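Local coordinates for putative effector, AYWB SAP54-like protein ('Echinacea purpurea' witches'-broom phytoplasma, PDB 6INR) that probably acts as a secreted effector that causes phyllody, turning floral organs leaf-like by interacting with plant MADS transcription factors, at residues K46-S51 and D55-L60; A38-N43 and L61-N66. All blocks are in the same frame, centred on the assembly; numbering follows the deposited sequence.

Interaction 1 (K46-S51 and D55-L60); sequences KGLQGS and DQKENL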
ATOM      1  N   LYS A  46      14.202 -11.141   2.452  1.00 43.28           N
ATOM      2  CA  LYS A  46      15.230 -11.548   3.442  1.00 45.00           C
ATOM      3  C   LYS A  46      14.858 -12.887   4.097  1.00 44.29           C
ATOM      4  O   LYS A  46      15.668 -13.813   4.201  1.00 44.67           O
ATOM      5  CB  LYS A  46      15.409 -10.476   4.525  1.00 46.77           C
ATOM      6  CG  LYS A  46      16.542  -9.506   4.240  1.00 49.67           C
ATOM      7  CD  LYS A  46      16.333  -8.166   4.917  1.00 52.20           C
ATOM      8  CE  LYS A  46      16.240  -8.257   6.430  1.00 52.14           C
ATOM      9  NZ  LYS A  46      16.126  -6.909   7.064  1.00 53.76           N
ATOM     10  N   GLY A  47      13.610 -12.975   4.509  1.00 43.03           N
ATOM     11  CA  GLY A  47      13.109 -14.156   5.220  1.00 47.79           C
ATOM     12  C   GLY A  47      13.179 -15.387   4.345  1.00 52.31           C
ATOM     13  O   GLY A  47      13.310 -16.510   4.840  1.00 57.64           O
ATOM     14  N   LEU A  48      13.097 -15.157   3.036  1.00 52.69           N
ATOM     15  CA  LEU A  48      13.144 -16.235   2.024  1.00 50.78           C
ATOM     16  C   LEU A  48      14.558 -16.781   1.807  1.00 53.43           C
ATOM     17  O   LEU A  48      14.735 -17.899   1.338  1.00 54.77           O
ATOM     18  CB  LEU A  48      12.577 -15.769   0.685  1.00 49.09           C
ATOM     19  CG  LEU A  48      11.052 -15.810   0.553  1.00 49.17           C
ATOM     20  CD1 LEU A  48      10.593 -15.029  -0.663  1.00 49.27           C
ATOM     21  CD2 LEU A  48      10.522 -17.234   0.502  1.00 47.97           C
ATOM     22  N   GLN A  49      15.549 -15.969   2.155  1.00 60.76           N
ATOM     23  CA  GLN A  49      16.997 -16.335   2.069  1.00 61.70           C
ATOM     24  C   GLN A  49      17.484 -17.221   3.209  1.00 64.70           C
ATOM     25  O   GLN A  49      18.570 -17.779   3.135  1.00 65.76           O
ATOM     26  CB  GLN A  49      17.931 -15.108   2.100  1.00 63.35           C
ATOM     27  CG  GLN A  49      17.412 -13.828   1.474  1.00 64.76           C
ATOM     28  CD  GLN A  49      17.114 -13.982   0.006  1.00 63.59           C
ATOM     29  OE1 GLN A  49      16.525 -14.978  -0.413  1.00 64.89           O
ATOM     30  NE2 GLN A  49      17.506 -12.991  -0.785  1.00 62.47           N
ATOM     31  N   GLY A  50      16.707 -17.290   4.280  1.00 70.69           N
ATOM     32  CA  GLY A  50      17.128 -18.004   5.497  1.00 74.18           C
ATOM     33  C   GLY A  50      16.881 -19.504   5.485  1.00 73.34           C
ATOM     34  O   GLY A  50      16.473 -20.090   4.478  1.00 69.48           O
ATOM     35  N   SER A  51      17.158 -20.107   6.633  1.00 75.02           N
ATOM     36  CA  SER A  51      16.954 -21.549   6.843  1.00 74.65           C
ATOM     37  C   SER A  51      15.495 -21.836   7.188  1.00 72.99           C
ATOM     38  O   SER A  51      15.068 -21.762   8.348  1.00 65.33           O
ATOM     39  CB  SER A  51      17.861 -22.087   7.942  1.00 76.40           C
ATOM     40  OG  SER A  51      17.490 -21.557   9.199  1.00 79.34           O
ATOM     41  N   ASP A  55       6.870 -25.442   4.286  1.00 87.52           N
ATOM     42  CA  ASP A  55       5.617 -24.825   4.715  1.00 89.67           C
ATOM     43  C   ASP A  55       5.892 -23.351   4.908  1.00 85.59           C
ATOM     44  O   ASP A  55       5.069 -22.488   4.603  1.00 87.56           O
ATOM     45  CB  ASP A  55       5.096 -25.427   6.013  1.00 94.43           C
ATOM     46  CG  ASP A  55       4.521 -26.801   5.808  1.00102.09           C
ATOM     47  OD1 ASP A  55       5.296 -27.785   5.808  1.00107.66           O
ATOM     48  OD2 ASP A  55       3.285 -26.894   5.629  1.00108.39           O
ATOM     49  N   GLN A  56       7.087 -23.085   5.413  1.00 77.23           N
ATOM     50  CA  GLN A  56       7.530 -21.712   5.677  1.00 74.77           C
ATOM     51  C   GLN A  56       7.714 -20.954   4.375  1.00 68.05           C
ATOM     52  O   GLN A  56       7.141 -19.884   4.173  1.00 70.80           O
ATOM     53  CB  GLN A  56       8.837 -21.701   6.475  1.00 79.15           C
ATOM     54  CG  GLN A  56       8.746 -22.350   7.849  1.00 80.97           C
ATOM     55  CD  GLN A  56      10.102 -22.561   8.496  1.00 85.77           C
ATOM     56  OE1 GLN A  56      10.941 -23.292   7.981  1.00 89.92           O
ATOM     57  NE2 GLN A  56      10.316 -21.932   9.635  1.00 90.55           N
ATOM     58  N   LYS A  57       8.510 -21.530   3.491  1.00 62.58           N
ATOM     59  CA  LYS A  57       8.743 -20.947   2.161  1.00 61.41           C
ATOM     60  C   LYS A  57       7.420 -20.756   1.434  1.00 59.07           C
ATOM     61  O   LYS A  57       7.241 -19.813   0.683  1.00 54.81           O
ATOM     62  CB  LYS A  57       9.669 -21.844   1.343  1.00 64.90           C
ATOM     63  CG  LYS A  57      10.216 -21.240   0.061  1.00 70.12           C
ATOM     64  CD  LYS A  57      10.917 -22.307  -0.782  1.00 73.92           C
ATOM     65  CE  LYS A  57      11.743 -21.712  -1.911  1.00 75.91           C
ATOM     66  NZ  LYS A  57      12.952 -21.010  -1.399  1.00 77.38           N
ATOM     67  N   GLU A  58       6.488 -21.653   1.703  1.00 61.32           N
ATOM     68  CA  GLU A  58       5.188 -21.657   1.023  1.00 64.20           C
ATOM     69  C   GLU A  58       4.382 -20.436   1.422  1.00 62.09           C
ATOM     70  O   GLU A  58       3.790 -19.771   0.572  1.00 57.70           O
ATOM     71  CB  GLU A  58       4.395 -22.940   1.319  1.00 71.81           C
ATOM     72  CG  GLU A  58       3.174 -23.156   0.421  1.00 77.39           C
ATOM     73  CD  GLU A  58       2.249 -24.273   0.902  1.00 84.45           C
ATOM     74  OE1 GLU A  58       1.163 -24.449   0.297  1.00 86.88           O
ATOM     75  OE2 GLU A  58       2.592 -24.973   1.887  1.00 86.18           O
ATOM     76  N   ASN A  59       4.382 -20.147   2.717  1.00 61.25           N
ATOM     77  CA  ASN A  59       3.613 -19.000   3.275  1.00 58.31           C
ATOM     78  C   ASN A  59       4.243 -17.628   3.095  1.00 49.28           C
ATOM     79  O   ASN A  59       3.548 -16.646   2.840  1.00 45.69           O
ATOM     80  CB  ASN A  59       3.287 -19.239   4.731  1.00 63.20           C
ATOM     81  CG  ASN A  59       2.592 -20.572   4.944  1.00 71.29           C
ATOM     82  OD1 ASN A  59       1.834 -21.044   4.084  1.00 70.23           O
ATOM     83  ND2 ASN A  59       2.879 -21.207   6.074  1.00 77.42           N
ATOM     84  N   LEU A  60       5.558 -17.569   3.184  1.00 45.08           N
ATOM     85  CA  LEU A  60       6.263 -16.329   2.837  1.00 45.06           C
ATOM     86  C   LEU A  60       5.968 -15.896   1.414  1.00 43.78           C
ATOM     87  O   LEU A  60       6.072 -14.730   1.072  1.00 47.82           O
ATOM     88  CB  LEU A  60       7.774 -16.454   3.016  1.00 46.04           C
ATOM     89  CG  LEU A  60       8.293 -16.574   4.448  1.00 48.21           C
ATOM     90  CD1 LEU A  60       9.807 -16.478   4.400  1.00 48.36           C
ATOM     91  CD2 LEU A  60       7.708 -15.509   5.374  1.00 48.12           C
TER

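Interaction 2 (A38-N43 and L61-N66); sequences ATKITN and LKLKEN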
ATOM      1  N   ALA A  38       5.616  -2.081   1.141  1.00 18.71           N
ATOM      2  CA  ALA A  38       6.850  -2.265   0.372  1.00 19.62           C
ATOM      3  C   ALA A  38       7.988  -2.713   1.258  1.00 21.05           C
ATOM      4  O   ALA A  38       8.849  -3.487   0.849  1.00 24.05           O
ATOM      5  CB  ALA A  38       7.244  -0.986  -0.329  1.00 19.72           C
ATOM      6  N   THR A  39       8.007  -2.172   2.459  1.00 21.80           N
ATOM      7  CA  THR A  39       8.921  -2.608   3.519  1.00 21.40           C
ATOM      8  C   THR A  39       8.636  -4.056   3.891  1.00 21.57           C
ATOM      9  O   THR A  39       9.536  -4.859   4.041  1.00 22.41           O
ATOM     10  CB  THR A  39       8.757  -1.704   4.763  1.00 20.98           C
ATOM     11  OG1 THR A  39       9.376  -0.447   4.477  1.00 20.11           O
ATOM     12  CG2 THR A  39       9.370  -2.307   6.020  1.00 20.02           C
ATOM     13  N   LYS A  40       7.372  -4.366   4.056  1.00 23.54           N
ATOM     14  CA  LYS A  40       6.950  -5.719   4.431  1.00 27.01           C
ATOM     15  C   LYS A  40       7.513  -6.721   3.422  1.00 27.84           C
ATOM     16  O   LYS A  40       7.899  -7.827   3.769  1.00 26.62           O
ATOM     17  CB  LYS A  40       5.423  -5.821   4.420  1.00 30.21           C
ATOM     18  CG  LYS A  40       4.789  -6.355   5.696  1.00 34.36           C
ATOM     19  CD  LYS A  40       5.365  -7.701   6.083  1.00 37.72           C
ATOM     20  CE  LYS A  40       4.489  -8.417   7.100  1.00 38.87           C
ATOM     21  NZ  LYS A  40       5.115  -9.697   7.529  1.00 39.68           N
ATOM     22  N   ILE A  41       7.555  -6.314   2.161  1.00 27.25           N
ATOM     23  CA  ILE A  41       7.958  -7.236   1.088  1.00 25.24           C
ATOM     24  C   ILE A  41       9.463  -7.434   1.155  1.00 24.88           C
ATOM     25  O   ILE A  41       9.956  -8.553   1.113  1.00 23.55           O
ATOM     26  CB  ILE A  41       7.505  -6.796  -0.324  1.00 26.05           C
ATOM     27  CG1 ILE A  41       6.012  -7.088  -0.549  1.00 26.01           C
ATOM     28  CG2 ILE A  41       8.270  -7.554  -1.397  1.00 26.51           C
ATOM     29  CD1 ILE A  41       5.451  -6.360  -1.759  1.00 26.47           C
ATOM     30  N   THR A  42      10.202  -6.343   1.261  1.00 25.15           N
ATOM     31  CA  THR A  42      11.657  -6.476   1.315  1.00 25.46           C
ATOM     32  C   THR A  42      12.106  -7.343   2.504  1.00 26.46           C
ATOM     33  O   THR A  42      13.147  -8.018   2.448  1.00 26.94           O
ATOM     34  CB  THR A  42      12.389  -5.126   1.376  1.00 26.41           C
ATOM     35  OG1 THR A  42      12.015  -4.436   2.577  1.00 25.67           O
ATOM     36  CG2 THR A  42      12.104  -4.271   0.113  1.00 25.42           C
ATOM     37  N   ASN A  43      11.343  -7.321   3.592  1.00 26.26           N
ATOM     38  CA  ASN A  43      11.711  -8.171   4.769  1.00 25.36           C
ATOM     39  C   ASN A  43      11.338  -9.646   4.559  1.00 24.49           C
ATOM     40  O   ASN A  43      12.025 -10.524   5.010  1.00 23.87           O
ATOM     41  CB  ASN A  43      11.156  -7.623   6.099  1.00 24.21           C
ATOM     42  CG  ASN A  43      11.796  -6.295   6.489  1.00 23.28           C
ATOM     43  OD1 ASN A  43      13.016  -6.120   6.396  1.00 20.81           O
ATOM     44  ND2 ASN A  43      10.966  -5.343   6.907  1.00 22.45           N
ATOM     45  N   LEU A  61       5.578 -16.842   0.584  1.00 43.24           N
ATOM     46  CA  LEU A  61       5.350 -16.534  -0.833  1.00 41.85           C
ATOM     47  C   LEU A  61       3.922 -16.089  -1.058  1.00 39.79           C
ATOM     48  O   LEU A  61       3.643 -15.295  -1.938  1.00 37.11           O
ATOM     49  CB  LEU A  61       5.689 -17.729  -1.714  1.00 43.23           C
ATOM     50  CG  LEU A  61       7.206 -17.976  -1.841  1.00 44.46           C
ATOM     51  CD1 LEU A  61       7.480 -19.367  -2.423  1.00 46.33           C
ATOM     52  CD2 LEU A  61       7.901 -16.872  -2.646  1.00 41.66           C
ATOM     53  N   LYS A  62       3.028 -16.636  -0.249  1.00 41.69           N
ATOM     54  CA  LYS A  62       1.608 -16.237  -0.245  1.00 46.06           C
ATOM     55  C   LYS A  62       1.440 -14.804   0.283  1.00 43.66           C
ATOM     56  O   LYS A  62       0.724 -13.993  -0.301  1.00 43.03           O
ATOM     57  CB  LYS A  62       0.751 -17.195   0.591  1.00 50.91           C
ATOM     58  CG  LYS A  62       1.077 -18.666   0.367  1.00 62.75           C
ATOM     59  CD  LYS A  62      -0.117 -19.607   0.567  1.00 72.22           C
ATOM     60  CE  LYS A  62       0.164 -21.060   0.155  1.00 77.91           C
ATOM     61  NZ  LYS A  62       0.717 -21.219  -1.226  1.00 80.10           N
ATOM     62  N   LEU A  63       2.122 -14.523   1.393  1.00 40.09           N
ATOM     63  CA  LEU A  63       2.165 -13.175   1.991  1.00 37.52           C
ATOM     64  C   LEU A  63       2.690 -12.183   0.989  1.00 34.94           C
ATOM     65  O   LEU A  63       2.128 -11.115   0.787  1.00 34.78           O
ATOM     66  CB  LEU A  63       3.074 -13.116   3.225  1.00 37.56           C
ATOM     67  CG  LEU A  63       2.572 -13.686   4.551  1.00 38.34           C
ATOM     68  CD1 LEU A  63       3.633 -13.487   5.627  1.00 39.03           C
ATOM     69  CD2 LEU A  63       1.259 -13.046   4.960  1.00 39.17           C
ATOM     70  N   LYS A  64       3.780 -12.557   0.347  1.00 33.98           N
ATOM     71  CA  LYS A  64       4.427 -11.642  -0.581  1.00 34.54           C
ATOM     72  C   LYS A  64       3.432 -11.277  -1.676  1.00 36.80           C
ATOM     73  O   LYS A  64       3.395 -10.148  -2.174  1.00 36.06           O
ATOM     74  CB  LYS A  64       5.703 -12.240  -1.165  1.00 34.71           C
ATOM     75  CG  LYS A  64       6.420 -11.273  -2.101  1.00 34.33           C
ATOM     76  CD  LYS A  64       7.750 -11.814  -2.548  1.00 33.88           C
ATOM     77  CE  LYS A  64       8.378 -10.888  -3.566  1.00 36.72           C
ATOM     78  NZ  LYS A  64       9.841 -11.134  -3.703  1.00 38.89           N
ATOM     79  N   GLU A  65       2.588 -12.245  -2.004  1.00 39.50           N
ATOM     80  CA  GLU A  65       1.616 -12.070  -3.088  1.00 40.99           C
ATOM     81  C   GLU A  65       0.507 -11.141  -2.632  1.00 38.67           C
ATOM     82  O   GLU A  65       0.119 -10.214  -3.341  1.00 37.02           O
ATOM     83  CB  GLU A  65       1.063 -13.412  -3.588  1.00 43.48           C
ATOM     84  CG  GLU A  65       2.087 -14.211  -4.395  1.00 47.36           C
ATOM     85  CD  GLU A  65       2.768 -13.394  -5.494  1.00 49.92           C
ATOM     86  OE1 GLU A  65       2.047 -12.839  -6.359  1.00 51.88           O
ATOM     87  OE2 GLU A  65       4.021 -13.293  -5.487  1.00 47.22           O
ATOM     88  N   ASN A  66       0.051 -11.365  -1.409  1.00 37.38           N
ATOM     89  CA  ASN A  66      -0.966 -10.491  -0.795  1.00 36.19           C
ATOM     90  C   ASN A  66      -0.531  -9.027  -0.733  1.00 32.91           C
ATOM     91  O   ASN A  66      -1.299  -8.119  -1.062  1.00 32.23           O
ATOM     92  CB  ASN A  66      -1.315 -10.964   0.593  1.00 36.94           C
ATOM     93  CG  ASN A  66      -2.058 -12.289   0.601  1.00 38.18           C
ATOM     94  OD1 ASN A  66      -3.075 -12.465  -0.063  1.00 36.72           O
ATOM     95  ND2 ASN A  66      -1.579 -13.208   1.418  1.00 43.61           N
TER

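Interaction 1 (K46-S51 and D55-L60)
Leu48 and Leu60 make most of this contact, running past each other in opposite directions so that flank meets flank. Leu48 CD2 lies 3.8 Å from Leu60 CB, and Leu48 CG lies 4.1 Å from Leu60 CD1. Leu60 also reaches the backbone of the other helix: its CD1 rests 3.5 Å from Gly47 O and at about the same distance from the carbonyl carbon of that residue. Glycine suits this place because, with no side chain of its own, it lets the leucine methyl settle directly against the peptide. Leucine fits the middle, being apolar and branched: Leu48 offers a methyl, while Leu60 is met at CB and CD1. The same Leu48 methyl, CD2, is also met by Lys57 CG at 4.0 Å. The lysine holds CG anti to its backbone N (chi1 -168°) and stays extended until a bend at the last torsion, so the CG methylene touches the leucine while the rest of the chain is carried onward; a bound cadmium ion lies about 7 Å from this side chain. Further out, the carboxamide of Gln56 comes near Ser51 without bonding to it; its OE1 is hydrogen-bonded to Thr53 in the connecting loop, which ties the first turn of helix 55-84 to that loop. The two helices thus meet next to the turn of an antiparallel helical hairpin. No hydrogen bond or salt bridge crosses between the segments, so the pairing here depends on apolar contact and on the short loop that keeps the helix ends together.

Interaction 2 (A38-N43 and L61-N66)
Leu63 is the first residue within 61-66 to approach 38-43, its CD1 lying 4.5 Å from Lys40 NZ. This is a loose approach at the margin, where the end of the lysine lies beside the leucine methyl; the Lys40 side chain also touches Tyr67. One residue on, Lys64 carries the main touch: its CE stands 4.0 Å from CG2 of Ile41, and the two side chains cross at about a right angle. With chi1 at -178° and every later torsion extended, the Lys64 chain runs straight out, bringing its CE methylene to the beta-branch methyl of the isoleucine. A long lysine is apt here, since its stem can pack while its tip goes on to a charge: NZ forms a salt bridge with Asp45 of helix 16-49, so Lys64 joins the two helices by both means. The backbones are close here, with Ile41 CA 5.9 Å from Lys64 CA. Beyond this pair, Ile41 also packs on Tyr67, Lys68 and Ile71 of helix 55-84, and Leu63 on Ile44 of helix 16-49. The contact therefore forms part of a longer, largely aliphatic and aromatic seam, edged by lysines, between the two antiparallel helices of the hairpin, with no strand anywhere in the modelled chain.

Both interactions join helix 16-49 to helix 55-84, and both are surface contacts with no fully buried residue, as expected of a lone two-helix hairpin. Interaction 1 sits at the turn end, its centre about 22 Å from the centre of the chain; interaction 2 lies further down the hairpin, its centre about 11 Å from that point, and encloses interaction 1 along the sequence. The first buries more area (224 against 138 Å²) through paired leucines and a glycine, whereas the second relies on a lysine stem against an isoleucine, the lysine tip being held by Asp45, just beyond 38-43. Leu48 CD1 and Leu61 CD2, 3.8 Å apart, bring the two contacts into direct touch.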